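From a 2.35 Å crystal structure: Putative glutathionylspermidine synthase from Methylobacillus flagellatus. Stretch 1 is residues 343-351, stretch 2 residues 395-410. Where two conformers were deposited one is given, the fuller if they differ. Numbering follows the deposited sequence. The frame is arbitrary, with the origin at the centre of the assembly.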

# COMPACT_ATOMS: atom_id res chain seq x y z
N ASN A 343 -3.26 -2.21 15.39
CA ASN A 343 -2.84 -3.41 14.70
C ASN A 343 -3.97 -4.43 14.82
O ASN A 343 -4.87 -4.27 15.66
CB ASN A 343 -1.58 -3.98 15.37
CG ASN A 343 -0.30 -3.75 14.63
OD1 ASN A 343 -0.13 -2.79 13.87
ND2 ASN A 343 0.67 -4.62 14.87
N VAL A 344 -3.92 -5.47 14.03
CA VAL A 344 -4.87 -6.57 14.12
C VAL A 344 -4.12 -7.72 14.84
O VAL A 344 -2.98 -7.98 14.47
CB VAL A 344 -5.36 -7.00 12.70
CG1 VAL A 344 -6.28 -8.23 12.76
CG2 VAL A 344 -6.05 -5.85 11.99
N PRO A 345 -4.70 -8.39 15.88
CA PRO A 345 -3.99 -9.54 16.48
C PRO A 345 -3.65 -10.55 15.39
O PRO A 345 -4.51 -10.88 14.56
CB PRO A 345 -5.00 -10.09 17.50
CG PRO A 345 -5.93 -8.94 17.77
CD PRO A 345 -6.04 -8.21 16.48
N THR A 346 -2.36 -10.87 15.26
CA THR A 346 -1.91 -11.72 14.16
C THR A 346 -1.11 -12.89 14.67
O THR A 346 -0.19 -12.71 15.46
CB THR A 346 -1.15 -10.90 13.11
OG1 THR A 346 -1.91 -9.74 12.80
CG2 THR A 346 -0.88 -11.68 11.82
N TYR A 347 -1.46 -14.08 14.21
CA TYR A 347 -0.78 -15.32 14.58
C TYR A 347 0.21 -15.68 13.50
O TYR A 347 -0.15 -15.63 12.33
CB TYR A 347 -1.80 -16.46 14.76
CG TYR A 347 -2.82 -16.18 15.84
CD1 TYR A 347 -2.56 -16.49 17.17
CD2 TYR A 347 -4.06 -15.63 15.53
CE1 TYR A 347 -3.51 -16.28 18.16
CE2 TYR A 347 -5.02 -15.39 16.52
CZ TYR A 347 -4.73 -15.70 17.84
OH TYR A 347 -5.64 -15.41 18.83
N GLN A 348 1.45 -16.00 13.87
CA GLN A 348 2.45 -16.44 12.88
C GLN A 348 2.58 -17.96 12.99
O GLN A 348 3.11 -18.46 13.98
CB GLN A 348 3.82 -15.75 13.10
CG GLN A 348 3.82 -14.24 12.80
CD GLN A 348 3.18 -13.45 13.93
OE1 GLN A 348 3.53 -13.61 15.11
NE2 GLN A 348 2.17 -12.65 13.60
N LEU A 349 2.04 -18.69 11.99
CA LEU A 349 2.01 -20.17 12.01
C LEU A 349 3.38 -20.81 11.95
O LEU A 349 3.51 -22.00 12.20
CB LEU A 349 1.05 -20.73 10.93
CG LEU A 349 -0.45 -20.64 11.28
CD1 LEU A 349 -0.97 -19.22 11.18
CD2 LEU A 349 -1.25 -21.51 10.39
N SER A 350 4.44 -19.99 11.77
CA SER A 350 5.83 -20.43 11.89
C SER A 350 6.17 -20.69 13.38
O SER A 350 7.21 -21.28 13.67
CB SER A 350 6.76 -19.36 11.33
OG SER A 350 6.62 -18.13 12.02
N LYS A 351 5.30 -20.21 14.31
CA LYS A 351 5.50 -20.36 15.76
C LYS A 351 4.59 -21.45 16.26
O LYS A 351 3.40 -21.46 15.95
CB LYS A 351 5.21 -19.03 16.49
CG LYS A 351 6.15 -17.90 16.08
CD LYS A 351 5.65 -16.54 16.54
CE LYS A 351 6.41 -15.40 15.89
NZ LYS A 351 5.93 -14.07 16.36
N ARG A 395 -3.21 -28.40 4.16
CA ARG A 395 -2.47 -27.40 3.37
C ARG A 395 -1.51 -26.60 4.29
O ARG A 395 -0.32 -26.46 3.98
CB ARG A 395 -3.45 -26.45 2.65
CG ARG A 395 -2.82 -25.65 1.52
CD ARG A 395 -3.75 -24.55 1.00
NE ARG A 395 -4.85 -25.09 0.20
N ILE A 396 -2.02 -26.17 5.47
CA ILE A 396 -1.22 -25.47 6.47
C ILE A 396 -0.05 -26.35 6.94
O ILE A 396 1.09 -25.91 6.89
CB ILE A 396 -2.09 -24.99 7.67
CG1 ILE A 396 -3.03 -23.83 7.25
CG2 ILE A 396 -1.21 -24.61 8.88
CD1 ILE A 396 -4.15 -23.52 8.25
N LEU A 397 -0.33 -27.59 7.37
CA LEU A 397 0.72 -28.48 7.91
C LEU A 397 1.78 -28.90 6.90
O LEU A 397 2.90 -29.25 7.29
CB LEU A 397 0.12 -29.67 8.67
CG LEU A 397 -0.54 -29.27 9.99
CD1 LEU A 397 -1.59 -30.24 10.38
CD2 LEU A 397 0.48 -29.10 11.10
N ALA A 398 1.47 -28.76 5.58
CA ALA A 398 2.42 -29.03 4.51
C ALA A 398 3.52 -27.95 4.48
O ALA A 398 4.65 -28.24 4.10
CB ALA A 398 1.70 -29.09 3.18
N ASN A 399 3.18 -26.69 4.94
CA ASN A 399 4.13 -25.57 5.03
C ASN A 399 3.61 -24.49 6.01
O ASN A 399 3.14 -23.43 5.57
CB ASN A 399 4.38 -24.95 3.63
CG ASN A 399 5.63 -24.11 3.54
OD1 ASN A 399 6.41 -23.96 4.51
ND2 ASN A 399 5.88 -23.56 2.36
N PRO A 400 3.64 -24.75 7.35
CA PRO A 400 3.04 -23.78 8.31
C PRO A 400 3.69 -22.39 8.35
O PRO A 400 2.97 -21.40 8.51
CB PRO A 400 3.14 -24.50 9.65
CG PRO A 400 4.23 -25.49 9.47
CD PRO A 400 4.13 -25.95 8.05
N ALA A 401 5.02 -22.31 8.15
CA ALA A 401 5.75 -21.04 8.15
C ALA A 401 5.30 -20.05 7.05
O ALA A 401 5.61 -18.86 7.13
CB ALA A 401 7.25 -21.29 8.06
N ASN A 402 4.55 -20.54 6.05
CA ASN A 402 4.05 -19.69 4.95
C ASN A 402 2.66 -19.12 5.27
O ASN A 402 2.01 -18.57 4.38
CB ASN A 402 4.05 -20.48 3.61
CG ASN A 402 3.75 -19.61 2.39
OD1 ASN A 402 4.37 -18.56 2.16
ND2 ASN A 402 2.77 -20.02 1.59
N TYR A 403 2.20 -19.23 6.53
CA TYR A 403 0.88 -18.73 6.88
C TYR A 403 0.85 -17.81 8.08
O TYR A 403 1.73 -17.86 8.95
CB TYR A 403 -0.11 -19.90 7.10
CG TYR A 403 -0.37 -20.70 5.85
CD1 TYR A 403 0.43 -21.79 5.52
CD2 TYR A 403 -1.42 -20.38 5.00
CE1 TYR A 403 0.21 -22.53 4.35
CE2 TYR A 403 -1.66 -21.11 3.83
CZ TYR A 403 -0.84 -22.18 3.51
OH TYR A 403 -1.07 -22.90 2.37
N ILE A 404 -0.16 -16.94 8.11
CA ILE A 404 -0.49 -16.08 9.22
C ILE A 404 -1.98 -16.19 9.39
O ILE A 404 -2.66 -16.59 8.45
CB ILE A 404 -0.02 -14.59 9.05
CG1 ILE A 404 -0.61 -13.93 7.79
CG2 ILE A 404 1.49 -14.45 9.12
CD1 ILE A 404 -1.66 -12.91 8.11
N ALA A 405 -2.49 -15.87 10.57
CA ALA A 405 -3.93 -15.91 10.81
C ALA A 405 -4.36 -14.74 11.65
O ALA A 405 -3.59 -14.25 12.47
CB ALA A 405 -4.33 -17.23 11.48
N GLN A 406 -5.58 -14.25 11.42
CA GLN A 406 -6.13 -13.13 12.17
C GLN A 406 -7.57 -13.45 12.53
O GLN A 406 -8.22 -14.23 11.83
CB GLN A 406 -6.07 -11.85 11.32
CG GLN A 406 -4.66 -11.29 11.10
CD GLN A 406 -4.60 -10.26 10.01
OE1 GLN A 406 -5.43 -10.24 9.09
NE2 GLN A 406 -3.58 -9.41 10.04
N PRO A 407 -8.13 -12.84 13.60
CA PRO A 407 -9.56 -13.04 13.87
C PRO A 407 -10.40 -12.47 12.73
O PRO A 407 -9.96 -11.52 12.07
CB PRO A 407 -9.78 -12.28 15.17
CG PRO A 407 -8.72 -11.24 15.19
CD PRO A 407 -7.54 -11.85 14.52
N THR A 408 -11.58 -13.07 12.44
CA THR A 408 -12.46 -12.57 11.38
C THR A 408 -13.08 -11.24 11.83
O THR A 408 -13.80 -11.20 12.83
CB THR A 408 -13.51 -13.63 10.97
OG1 THR A 408 -12.82 -14.84 10.61
CG2 THR A 408 -14.39 -13.17 9.80
N LEU A 409 -12.69 -10.15 11.16
CA LEU A 409 -13.10 -8.80 11.53
C LEU A 409 -14.41 -8.41 10.86
O LEU A 409 -14.67 -8.81 9.72
CB LEU A 409 -12.01 -7.78 11.14
CG LEU A 409 -10.66 -7.90 11.86
CD1 LEU A 409 -9.60 -7.10 11.13
CD2 LEU A 409 -10.76 -7.44 13.30
N ALA A 410 -15.21 -7.56 11.55
CA ALA A 410 -16.46 -7.02 11.00
C ALA A 410 -16.14 -5.94 9.94
O ALA A 410 -16.40 -4.75 10.16
CB ALA A 410 -17.31 -6.45 12.12
O HOH W 1 4.25 -17.65 9.51

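The antiparallel pairing here is very short, and a single water finishes what the backbone begins. Where the strands part, Tyr 403 O accepts from Leu 349 N at 3.2 Å and also from the water, whose O lies 2.6 Å away; the same water O donates to Ala 401 O (3.0 Å) and accepts from Ser 350 N (3.3 Å), so it bridges the two stretches within the type I turn from Gln 348 to Lys 351.

The ladder itself rests on Tyr 347 and Ala 405, bonded both ways: Tyr 347 N to Ala 405 O at 2.8 Å, essentially linear, and Ala 405 N to Tyr 347 O at 2.9 Å. Beyond it a side chain takes over. Gln 406 NE2 donates to Thr 346 OG1 (3.2 Å), and that hydroxyl donates in turn to Val 344 O (OG1 to O, 2.7 Å), a relay that ties the glutamine to the loop backbone.

Leu 349 is the main apolar plug, with the largest area covered by the other stretch. Its CD2 meets Ile 396 CG2 at 3.4 Å, a tight fit, and its CD1 reaches Ala 405 CB at 3.9 Å, so one leucine touches both helix and strand. At the far end Val 344 CG2 packs on Leu 409 CD1 (3.9 Å).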